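Local coordinates for chitin binding protein (Tectaria macrodonta, PDB 6IF7), which probably acts as a copper-dependent lytic polysaccharide monooxygenase of the AA10 family, binding chitin, and is known as an insecticidal fern protein, at residues V45-A50 with A173-S178; I58-L63 with P121-D126; G105-Y110 with V163-T168. All coordinates share one frame; numbering follows the deposited sequence.

Contact 1. Residues V45-A50 with A173-S178; sequences VNIPNA and AFYSCS
Asn46 and Ile47 pair with Phe174 and Ala173 in a two-residue antiparallel ladder at the edge of the mixed sheet. Asn46 and Phe174 form the non-hydrogen-bonded pair. Ile47 and Ala173 form the hydrogen-bonded one. Val45 O extends the ladder by one bond, accepted from Tyr175 N at 3.0 Å, and Ile47 N donates to Ala173 O at 3.0 Å. In return Ala173 N reaches Ile47 O at 3.2 Å, from 38° above the carbonyl plane. Ala50 N grips the same oxygen from the opposite face and closes the type I turn from Ile47 to Ala50.

The tight part lies on the face carrying Ile47 and Ala173. Tyr175 CG is anti to the carbonyl carbon (chi1 -57°), which lays the ring along that face toward Ile47 and Ala50. Ile47 CG1 packs 3.6 Å from Tyr175 CE2, and the two side chains cross obliquely. Ala50 CB closes the far end, 3.4 Å from Tyr175 OH and 3.6 Å from Ala173 CB. The Tyr175 hydroxyl is hydrogen-bonded to His54 ND1, so this buried polar tip is satisfied. The loose side is the turn itself, where Pro48 and Asn49 are exposed and point away from strand 173-182.

The other face of the ladder leads to the copper site. Asn46 CB sits over the Phe174 ring, 4.0 Å from its centroid, in a CH-pi contact, while Asn46 ND2 turns to Glu172 OE2. The Phe174 side chain comes within about 3 Å of the bound copper, nearest atoms, and meets His1 edge-to-face. A phenylalanine next to the histidine-bound copper is familiar from AA10 enzymes. The contact thus sets an apolar ring, with no ligating heteroatom, beside the metal.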
loop_
_atom_site.group_PDB
_atom_site.type_symbol
_atom_site.label_atom_id
_atom_site.label_comp_id
_atom_site.label_asym_id
_atom_site.label_seq_id
_atom_site.Cartn_x
_atom_site.Cartn_y
_atom_site.Cartn_z
ATOM N N VAL A 45 8.625 -4.447 1.899
ATOM C CA VAL A 45 8.481 -3.127 2.533
ATOM C C VAL A 45 8.062 -3.372 3.992
ATOM O O VAL A 45 6.912 -3.191 4.389
ATOM C CB VAL A 45 7.511 -2.205 1.772
ATOM C CG1 VAL A 45 7.497 -0.824 2.393
ATOM C CG2 VAL A 45 7.902 -2.138 0.290
ATOM N N ASN A 46 9.034 -3.799 4.793
ATOM C CA ASN A 46 8.770 -4.202 6.145
ATOM C C ASN A 46 9.551 -3.389 7.202
ATOM O O ASN A 46 10.497 -2.636 6.906
ATOM C CB ASN A 46 9.009 -5.713 6.288
ATOM C CG ASN A 46 10.472 -6.096 6.207
ATOM O OD1 ASN A 46 11.293 -5.356 5.717
ATOM N ND2 ASN A 46 10.790 -7.261 6.685
ATOM N N ILE A 47 9.069 -3.523 8.428
ATOM C CA ILE A 47 9.760 -3.101 9.617
ATOM C C ILE A 47 9.765 -4.399 10.423
ATOM O O ILE A 47 8.725 -4.753 11.000
ATOM C CB ILE A 47 9.011 -1.969 10.344
ATOM C CG1 ILE A 47 8.991 -0.723 9.464
ATOM C CG2 ILE A 47 9.678 -1.649 11.704
ATOM C CD1 ILE A 47 8.290 0.471 10.083
ATOM N N PRO A 48 10.909 -5.129 10.446
ATOM C CA PRO A 48 11.000 -6.425 11.175
ATOM C C PRO A 48 10.664 -6.314 12.654
ATOM O O PRO A 48 10.308 -7.278 13.294
ATOM C CB PRO A 48 12.475 -6.836 11.010
ATOM C CG PRO A 48 13.050 -5.939 9.977
ATOM C CD PRO A 48 12.237 -4.680 9.976
ATOM N N ASN A 49 10.728 -5.088 13.125
ATOM C CA ASN A 49 10.605 -4.715 14.475
ATOM C C ASN A 49 9.250 -4.142 14.934
ATOM O O ASN A 49 9.120 -3.825 16.100
ATOM C CB ASN A 49 11.660 -3.610 14.658
ATOM C CG ASN A 49 12.122 -3.512 16.054
ATOM O OD1 ASN A 49 11.918 -4.454 16.833
ATOM N ND2 ASN A 49 12.743 -2.381 16.409
ATOM N N ALA A 50 8.253 -4.004 14.061
ATOM C CA ALA A 50 7.134 -3.064 14.335
ATOM C C ALA A 50 6.450 -3.231 15.679
ATOM O O ALA A 50 6.368 -2.287 16.452
ATOM C CB ALA A 50 6.086 -3.118 13.244
ATOM N N ALA A 173 5.948 -6.301 10.491
ATOM C CA ALA A 173 4.830 -5.783 9.738
ATOM C C ALA A 173 5.281 -5.341 8.334
ATOM O O ALA A 173 6.452 -4.995 8.126
ATOM C CB ALA A 173 4.225 -4.619 10.494
ATOM N N PHE A 174 4.339 -5.379 7.385
ATOM C CA PHE A 174 4.527 -4.963 6.007
ATOM C C PHE A 174 3.578 -3.792 5.718
ATOM O O PHE A 174 2.487 -3.702 6.287
ATOM C CB PHE A 174 4.254 -6.130 5.049
ATOM C CG PHE A 174 5.208 -7.286 5.232
ATOM C CD1 PHE A 174 5.027 -8.205 6.276
ATOM C CD2 PHE A 174 6.304 -7.444 4.385
ATOM C CE1 PHE A 174 5.927 -9.258 6.465
ATOM C CE2 PHE A 174 7.194 -8.504 4.561
ATOM C CZ PHE A 174 7.013 -9.400 5.600
ATOM N N TYR A 175 4.000 -2.906 4.827
ATOM C CA TYR A 175 3.286 -1.656 4.548
ATOM C C TYR A 175 3.136 -1.475 3.055
ATOM O O TYR A 175 4.102 -1.625 2.308
ATOM C CB TYR A 175 4.054 -0.492 5.162
ATOM C CG TYR A 175 4.265 -0.665 6.667
ATOM C CD1 TYR A 175 3.322 -0.189 7.579
ATOM C CD2 TYR A 175 5.382 -1.327 7.161
ATOM C CE1 TYR A 175 3.497 -0.361 8.945
ATOM C CE2 TYR A 175 5.574 -1.511 8.528
ATOM C CZ TYR A 175 4.638 -1.019 9.417
ATOM O OH TYR A 175 4.814 -1.190 10.772
ATOM N N SER A 176 1.907 -1.167 2.635
ATOM C CA SER A 176 1.535 -1.046 1.226
ATOM C C SER A 176 0.726 0.235 0.940
ATOM O O SER A 176 -0.289 0.486 1.596
ATOM C CB SER A 176 0.701 -2.270 0.857
ATOM O OG SER A 176 0.190 -2.167 -0.450
ATOM N N CYS A 177 1.165 1.025 -0.039
ATOM C CA CYS A 177 0.382 2.164 -0.590
ATOM C C CYS A 177 -0.175 1.779 -1.949
ATOM O O CYS A 177 0.604 1.350 -2.801
ATOM C CB CYS A 177 1.249 3.402 -0.812
ATOM S SG CYS A 177 1.663 4.260 0.705
ATOM N N SER A 178 -1.480 1.987 -2.148
ATOM C CA SER A 178 -2.132 1.770 -3.448
ATOM C C SER A 178 -2.898 3.039 -3.868
ATOM O O SER A 178 -3.733 3.561 -3.136
ATOM C CB SER A 178 -3.066 0.551 -3.427
ATOM O OG SER A 178 -2.363 -0.651 -3.074
#

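Contact 2. Residues I58-L63 with P121-D126; sequences IPDGQL and PLKWAD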
loop_
_atom_site.group_PDB
_atom_site.type_symbol
_atom_site.label_atom_id
_atom_site.label_comp_id
_atom_site.label_asym_id
_atom_site.label_seq_id
_atom_site.Cartn_x
_atom_site.Cartn_y
_atom_site.Cartn_z
ATOM N N ILE A 58 7.117 5.305 11.897
ATOM C CA ILE A 58 7.059 5.788 10.522
ATOM C C ILE A 58 6.766 7.303 10.503
ATOM O O ILE A 58 5.645 7.712 10.783
ATOM C CB ILE A 58 5.993 5.025 9.727
ATOM C CG1 ILE A 58 6.296 3.515 9.772
ATOM C CG2 ILE A 58 5.951 5.517 8.277
ATOM C CD1 ILE A 58 5.227 2.658 9.131
ATOM N N PRO A 59 7.775 8.136 10.145
ATOM C CA PRO A 59 7.594 9.604 10.038
ATOM C C PRO A 59 6.637 10.012 8.944
ATOM O O PRO A 59 6.543 9.322 7.924
ATOM C CB PRO A 59 8.995 10.121 9.637
ATOM C CG PRO A 59 9.934 8.991 9.893
ATOM C CD PRO A 59 9.133 7.731 9.742
ATOM N N ASP A 60 5.975 11.147 9.138
ATOM C CA ASP A 60 5.184 11.766 8.079
ATOM C C ASP A 60 6.035 12.009 6.806
ATOM O O ASP A 60 7.235 12.292 6.887
ATOM C CB ASP A 60 4.623 13.098 8.555
ATOM C CG ASP A 60 3.517 12.959 9.549
ATOM O OD1 ASP A 60 2.830 11.928 9.620
ATOM O OD2 ASP A 60 3.318 13.949 10.264
ATOM N N GLY A 61 5.423 11.862 5.639
ATOM C CA GLY A 61 6.161 11.881 4.366
ATOM C C GLY A 61 6.893 10.586 3.992
ATOM O O GLY A 61 7.437 10.484 2.886
ATOM N N GLN A 62 6.923 9.593 4.886
ATOM C CA GLN A 62 7.592 8.301 4.624
ATOM C C GLN A 62 6.656 7.106 4.875
ATOM O O GLN A 62 7.119 5.995 5.118
ATOM C CB GLN A 62 8.880 8.182 5.474
ATOM C CG GLN A 62 9.957 9.216 5.160
ATOM C CD GLN A 62 11.114 9.201 6.171
ATOM O OE1 GLN A 62 11.714 8.165 6.437
ATOM N NE2 GLN A 62 11.423 10.354 6.737
ATOM N N LEU A 63 5.343 7.316 4.776
ATOM C CA LEU A 63 4.381 6.223 4.978
ATOM C C LEU A 63 4.552 5.083 3.961
ATOM O O LEU A 63 4.589 3.912 4.344
ATOM C CB LEU A 63 2.933 6.727 5.057
ATOM C CG LEU A 63 2.479 7.107 6.488
ATOM C CD1 LEU A 63 3.149 8.396 6.977
ATOM C CD2 LEU A 63 0.968 7.249 6.599
ATOM N N PRO A 121 3.252 15.075 0.040
ATOM C CA PRO A 121 3.692 13.850 0.730
ATOM C C PRO A 121 2.698 13.358 1.788
ATOM O O PRO A 121 2.050 14.169 2.461
ATOM C CB PRO A 121 5.030 14.261 1.377
ATOM C CG PRO A 121 5.558 15.350 0.505
ATOM C CD PRO A 121 4.333 16.098 0.039
ATOM N N LEU A 122 2.557 12.036 1.891
ATOM C CA LEU A 122 1.556 11.424 2.746
ATOM C C LEU A 122 2.003 11.457 4.201
ATOM O O LEU A 122 3.103 10.998 4.531
ATOM C CB LEU A 122 1.303 9.975 2.332
ATOM C CG LEU A 122 0.069 9.298 2.948
ATOM C CD1 LEU A 122 -1.236 9.892 2.427
ATOM C CD2 LEU A 122 0.118 7.793 2.667
ATOM N N LYS A 123 1.113 11.975 5.046
ATOM C CA LYS A 123 1.337 12.185 6.474
ATOM C C LYS A 123 0.295 11.340 7.173
ATOM O O LYS A 123 -0.681 10.966 6.556
ATOM C CB LYS A 123 1.156 13.670 6.816
ATOM C CG LYS A 123 2.071 14.594 6.013
ATOM C CD LYS A 123 1.570 16.032 5.942
ATOM C CE LYS A 123 0.415 16.230 4.944
ATOM N NZ LYS A 123 0.219 17.692 4.708
ATOM N N TRP A 124 0.493 11.005 8.438
ATOM C CA TRP A 124 -0.481 10.168 9.147
ATOM C C TRP A 124 -1.873 10.805 9.191
ATOM O O TRP A 124 -2.877 10.125 9.035
ATOM C CB TRP A 124 0.016 9.814 10.554
ATOM C CG TRP A 124 0.997 8.700 10.522
ATOM C CD1 TRP A 124 2.368 8.795 10.632
ATOM C CD2 TRP A 124 0.705 7.313 10.314
ATOM N NE1 TRP A 124 2.938 7.540 10.521
ATOM C CE2 TRP A 124 1.935 6.616 10.339
ATOM C CE3 TRP A 124 -0.489 6.582 10.131
ATOM C CZ2 TRP A 124 2.008 5.225 10.171
ATOM C CZ3 TRP A 124 -0.423 5.208 9.980
ATOM C CH2 TRP A 124 0.813 4.539 9.991
ATOM N N ALA A 125 -1.906 12.115 9.384
ATOM C CA ALA A 125 -3.141 12.904 9.424
ATOM C C ALA A 125 -3.898 12.972 8.079
ATOM O O ALA A 125 -5.077 13.325 8.072
ATOM C CB ALA A 125 -2.829 14.312 9.922
ATOM N N ASP A 126 -3.243 12.643 6.961
ATOM C CA ASP A 126 -3.946 12.451 5.663
ATOM C C ASP A 126 -4.858 11.214 5.612
ATOM O O ASP A 126 -5.792 11.178 4.827
ATOM C CB ASP A 126 -2.950 12.431 4.486
ATOM C CG ASP A 126 -2.116 13.715 4.401
ATOM O OD1 ASP A 126 -2.681 14.799 4.563
ATOM O OD2 ASP A 126 -0.894 13.648 4.196
#
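Trp124 and Leu122 of one loop meet Ile58, Asp60, Gly61 and Leu63 of another, and three hydrogen bonds join them. Trp124 CG is anti to the carbonyl carbon (chi1 -80°), which brings NE1 to Ile58 O, to which it donates at 2.7 Å. That oxygen lies 1° out of the indole plane, so the bond helps to fix the rotation of the ring, together with Leu63 over its face. Trp124 N donates to Asp60 OD1 at 2.8 Å, in a nearly straight bond that meets the carboxylate from above its plane. Tryptophan is therefore held at both its backbone and its ring nitrogen. The third bond runs from Gly61 N to Leu122 O at 2.7 Å. Within segment 121-126, Lys123 N is bound to Asp126 OD2 at 2.7 Å, which steadies the start of the 3-10 segment 124-126.

The first loop is built around a type II beta turn from Pro59 to Gln62, with Gly61 in its third position. Its positive phi of 79° suits glycine, because a CB there would press on the carbonyl oxygen of Asp60. The turn follows helix 54-57, in the loop that leads on to strand 84-86. Its partner lies in the loop between strands 105-111 and 133-136.

Apolar packing fills the inner side. Leu63 CD1 makes a CH-pi contact 3.8 Å from the centroid of the Trp124 five-membered ring. Its CD2 covers the middle of the ring system. Leu63 CB also packs 3.8 Å from Leu122 CD2, and Ile58 CB touches Trp124 CZ2 at 4.0 Å. On the outer side Asp60 and Lys123 cross at about a right angle. Lys123 CB lies 3.7 Å from Asp60 CG, but the end of the lysine leads away from the carboxylate.

Contact 3. Residues G105-Y110 with V163-T168; sequences GFFEFY and VIWQRT. With NAG (2-acetamido-2-deoxy-beta-D-glucopyranose), chain B; NAG (2-acetamido-2-deoxy-beta-D-glucopyranose), chain C; SO4 (sulfate ion), chain E.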
loop_
_atom_site.group_PDB
_atom_site.type_symbol
_atom_site.label_atom_id
_atom_site.label_comp_id
_atom_site.label_asym_id
_atom_site.label_seq_id
_atom_site.Cartn_x
_atom_site.Cartn_y
_atom_site.Cartn_z
ATOM N N GLY A 105 -1.197 -13.349 10.547
ATOM C CA GLY A 105 -1.277 -11.903 10.775
ATOM C C GLY A 105 -2.629 -11.325 10.409
ATOM O O GLY A 105 -3.525 -12.035 9.961
ATOM N N PHE A 106 -2.760 -10.023 10.612
ATOM C CA PHE A 106 -3.990 -9.303 10.266
ATOM C C PHE A 106 -3.684 -8.082 9.426
ATOM O O PHE A 106 -2.597 -7.503 9.522
ATOM C CB PHE A 106 -4.786 -8.909 11.524
ATOM C CG PHE A 106 -4.075 -7.954 12.454
ATOM C CD1 PHE A 106 -4.170 -6.568 12.276
ATOM C CD2 PHE A 106 -3.385 -8.431 13.565
ATOM C CE1 PHE A 106 -3.551 -5.695 13.160
ATOM C CE2 PHE A 106 -2.767 -7.553 14.461
ATOM C CZ PHE A 106 -2.844 -6.184 14.255
ATOM N N PHE A 107 -4.661 -7.704 8.620
ATOM C CA PHE A 107 -4.535 -6.603 7.695
ATOM C C PHE A 107 -5.464 -5.475 8.092
ATOM O O PHE A 107 -6.687 -5.671 8.126
ATOM C CB PHE A 107 -4.923 -7.043 6.280
ATOM C CG PHE A 107 -4.050 -8.122 5.710
ATOM C CD1 PHE A 107 -4.286 -9.462 6.001
ATOM C CD2 PHE A 107 -2.994 -7.806 4.846
ATOM C CE1 PHE A 107 -3.482 -10.466 5.451
ATOM C CE2 PHE A 107 -2.191 -8.801 4.310
ATOM C CZ PHE A 107 -2.437 -10.126 4.606
ATOM N N GLU A 108 -4.893 -4.291 8.321
ATOM C CA GLU A 108 -5.665 -3.060 8.496
ATOM C C GLU A 108 -5.659 -2.253 7.193
ATOM O O GLU A 108 -4.593 -1.988 6.640
ATOM C CB GLU A 108 -5.071 -2.213 9.624
ATOM C CG GLU A 108 -5.091 -2.855 11.004
ATOM C CD GLU A 108 -4.322 -2.047 12.049
ATOM O OE1 GLU A 108 -3.751 -0.974 11.681
ATOM O OE2 GLU A 108 -4.326 -2.477 13.238
ATOM N N PHE A 109 -6.852 -1.883 6.709
ATOM C CA PHE A 109 -7.030 -1.040 5.511
ATOM C C PHE A 109 -7.463 0.366 5.906
ATOM O O PHE A 109 -8.521 0.548 6.501
ATOM C CB PHE A 109 -8.108 -1.592 4.571
ATOM C CG PHE A 109 -7.699 -2.788 3.785
ATOM C CD1 PHE A 109 -7.321 -3.968 4.414
ATOM C CD2 PHE A 109 -7.770 -2.777 2.400
ATOM C CE1 PHE A 109 -6.993 -5.094 3.687
ATOM C CE2 PHE A 109 -7.429 -3.899 1.666
ATOM C CZ PHE A 109 -7.037 -5.059 2.311
ATOM N N TYR A 110 -6.665 1.357 5.526
ATOM C CA TYR A 110 -7.003 2.759 5.731
ATOM C C TYR A 110 -7.173 3.407 4.384
ATOM O O TYR A 110 -6.492 3.027 3.424
ATOM C CB TYR A 110 -5.888 3.487 6.484
ATOM C CG TYR A 110 -5.659 2.940 7.884
ATOM C CD1 TYR A 110 -4.836 1.812 8.087
ATOM C CD2 TYR A 110 -6.278 3.521 9.011
ATOM C CE1 TYR A 110 -4.623 1.299 9.358
ATOM C CE2 TYR A 110 -6.056 3.014 10.290
ATOM C CZ TYR A 110 -5.227 1.900 10.457
ATOM O OH TYR A 110 -4.982 1.367 11.698
ATOM N N VAL A 163 -2.398 -0.170 3.479
ATOM C CA VAL A 163 -2.610 -1.469 4.102
ATOM C C VAL A 163 -1.401 -1.799 4.960
ATOM O O VAL A 163 -0.250 -1.771 4.486
ATOM C CB VAL A 163 -2.923 -2.551 3.051
ATOM C CG1 VAL A 163 -3.217 -3.898 3.703
ATOM C CG2 VAL A 163 -4.128 -2.100 2.247
ATOM N N ILE A 164 -1.683 -2.080 6.235
ATOM C CA ILE A 164 -0.695 -2.532 7.191
ATOM C C ILE A 164 -0.967 -4.012 7.495
ATOM O O ILE A 164 -2.064 -4.364 7.940
ATOM C CB ILE A 164 -0.784 -1.708 8.502
ATOM C CG1 ILE A 164 -0.626 -0.223 8.218
ATOM C CG2 ILE A 164 0.269 -2.178 9.495
ATOM C CD1 ILE A 164 -1.036 0.690 9.361
ATOM N N TRP A 165 0.020 -4.873 7.260
ATOM C CA TRP A 165 -0.071 -6.320 7.563
ATOM C C TRP A 165 0.793 -6.604 8.786
ATOM O O TRP A 165 2.019 -6.690 8.670
ATOM C CB TRP A 165 0.410 -7.134 6.349
ATOM C CG TRP A 165 0.306 -8.651 6.438
ATOM C CD1 TRP A 165 -0.522 -9.376 7.239
ATOM C CD2 TRP A 165 1.009 -9.609 5.617
ATOM N NE1 TRP A 165 -0.350 -10.726 7.002
ATOM C CE2 TRP A 165 0.578 -10.890 6.006
ATOM C CE3 TRP A 165 1.988 -9.499 4.607
ATOM C CZ2 TRP A 165 1.074 -12.071 5.411
ATOM C CZ3 TRP A 165 2.487 -10.663 4.029
ATOM C CH2 TRP A 165 2.023 -11.936 4.426
ATOM N N GLN A 166 0.162 -6.710 9.960
ATOM C CA GLN A 166 0.871 -7.003 11.222
ATOM C C GLN A 166 0.832 -8.524 11.498
ATOM O O GLN A 166 -0.237 -9.126 11.584
ATOM C CB GLN A 166 0.246 -6.197 12.382
ATOM C CG GLN A 166 0.871 -6.407 13.766
ATOM C CD GLN A 166 2.354 -6.027 13.859
ATOM O OE1 GLN A 166 2.709 -4.854 13.909
ATOM N NE2 GLN A 166 3.218 -7.026 13.909
ATOM N N ARG A 167 2.002 -9.144 11.609
ATOM C CA ARG A 167 2.079 -10.563 11.992
ATOM C C ARG A 167 1.719 -10.772 13.449
ATOM O O ARG A 167 1.942 -9.888 14.263
ATOM C CB ARG A 167 3.469 -11.129 11.729
ATOM C CG ARG A 167 3.692 -11.336 10.255
ATOM C CD ARG A 167 5.099 -11.749 9.970
ATOM N NE ARG A 167 5.390 -13.062 10.522
ATOM C CZ ARG A 167 6.517 -13.727 10.300
ATOM N NH1 ARG A 167 7.472 -13.226 9.533
ATOM N NH2 ARG A 167 6.682 -14.914 10.855
ATOM N N THR A 168 1.151 -11.937 13.746
ATOM C CA THR A 168 0.754 -12.333 15.120
ATOM C C THR A 168 1.742 -13.273 15.815
ATOM O O THR A 168 1.693 -13.416 17.043
ATOM C CB THR A 168 -0.623 -13.008 15.119
ATOM O OG1 THR A 168 -0.607 -14.126 14.228
ATOM C CG2 THR A 168 -1.684 -12.024 14.669
HETATM C C1 NAG B . -7.241 -4.964 14.141
HETATM C C2 NAG B . -7.035 -3.989 15.298
HETATM C C3 NAG B . -5.914 -4.503 16.156
HETATM C C4 NAG B . -6.243 -5.885 16.677
HETATM C C5 NAG B . -6.480 -6.827 15.510
HETATM C C6 NAG B . -6.949 -8.176 16.018
HETATM C C7 NAG B . -7.432 -1.613 14.967
HETATM C C8 NAG B . -6.873 -0.333 14.432
HETATM N N2 NAG B . -6.659 -2.666 14.823
HETATM O O3 NAG B . -5.725 -3.604 17.262
HETATM O O4 NAG B . -5.153 -6.331 17.481
HETATM O O5 NAG B . -7.481 -6.280 14.664
HETATM O O6 NAG B . -7.220 -9.006 14.888
HETATM O O7 NAG B . -8.507 -1.680 15.507
HETATM C C1 NAG C . -5.547 -6.831 18.756
HETATM C C2 NAG C . -4.345 -7.505 19.417
HETATM C C3 NAG C . -4.717 -8.017 20.797
HETATM C C4 NAG C . -5.432 -6.950 21.612
HETATM C C5 NAG C . -6.560 -6.288 20.832
HETATM C C6 NAG C . -7.205 -5.243 21.739
HETATM C C7 NAG C . -2.534 -8.618 18.183
HETATM C C8 NAG C . -2.068 -9.866 17.506
HETATM N N2 NAG C . -3.802 -8.609 18.639
HETATM O O3 NAG C . -3.508 -8.326 21.464
HETATM O O4 NAG C . -5.975 -7.521 22.798
HETATM O O5 NAG C . -6.004 -5.777 19.606
HETATM O O6 NAG C . -7.941 -4.314 20.977
HETATM O O7 NAG C . -1.754 -7.691 18.317
HETATM S S SO4 E . 9.722 -15.809 8.569
HETATM O O1 SO4 E . 10.778 -16.642 7.945
HETATM O O2 SO4 E . 10.307 -15.076 9.727
HETATM O O3 SO4 E . 8.591 -16.668 9.017
HETATM O O4 SO4 E . 9.222 -14.853 7.554
HETATM O O HOH W 1 -2.431 -13.001 7.511
#
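Phe106, Glu108 and Tyr110 of strand 105-111 and Thr168, just past the end of strand 159-167, line the pocket of a bound glycan. The glycan is probably N-linked at Asn134, which begins an Asn-Val-Thr sequence. Phe106 N and Gln166 O, then Glu108 N and Ile164 O, mark the two hydrogen-bonded pairs, each returned by a second bond.

The Phe106 ring is sandwiched. Gln166 CB lies over one face, 3.9 Å from the centroid. C5 of NAG (chain B) sits over the centre of the opposite face, 3.7 Å above the plane. Phe106 CG is placed between backbone N and carbonyl carbon (chi1 63°), which swings the ring across toward Gln166. An alanine here would probably open a gap between the sugar and Gln166 and leave that sugar face without its aromatic partner. Glu108 OE2 accepts a hydrogen bond from N2 of the same sugar, at 2.8 Å. Tyr110 OH donates to Glu108 OE1 at 2.6 Å and is also hydrogen-bonded to Arg55 NH2.

On the other face, Phe107 and the Trp165 five-membered ring form an offset stack, centroids 3.8 Å apart and planes at 10°. Gly105 lies beside this indole, where a CB would clash with Gln166 O. Val163 CG2 covers one face of the Phe109 ring.

Strand 133-136 flanks 105-111 on its far side, and strand 173-182 flanks 159-167. Ile147 of strand 144-147, in the second sheet, packs on Phe107 and Phe109, as in the beta-sandwich core of AA10 enzymes. Helix 54-57 meets Ile164 and Gln166 through His54.

How the contacts relate
Contacts 1 and 3 are buried and belong to one mixed sheet, in which strands 159-167 and 173-182 are neighbours. Contact 2 is partly buried and joins two loops without any strand pairing. It touches contact 1, where Ile58 packs against Tyr175 and Ile47. The strand pairs combine regular backbone bonds with aromatic packing. Phe174 of contact 1 faces the copper, Phe106 of contact 3 faces the glycan, and the stack of contact 3 lies on the opposite face. The loop contact has three scattered hydrogen bonds, two of them between a side chain and the backbone, and a leucine laid on an indole. Along the chain, contacts 2 and 3 both nest inside the loop closed by contact 1.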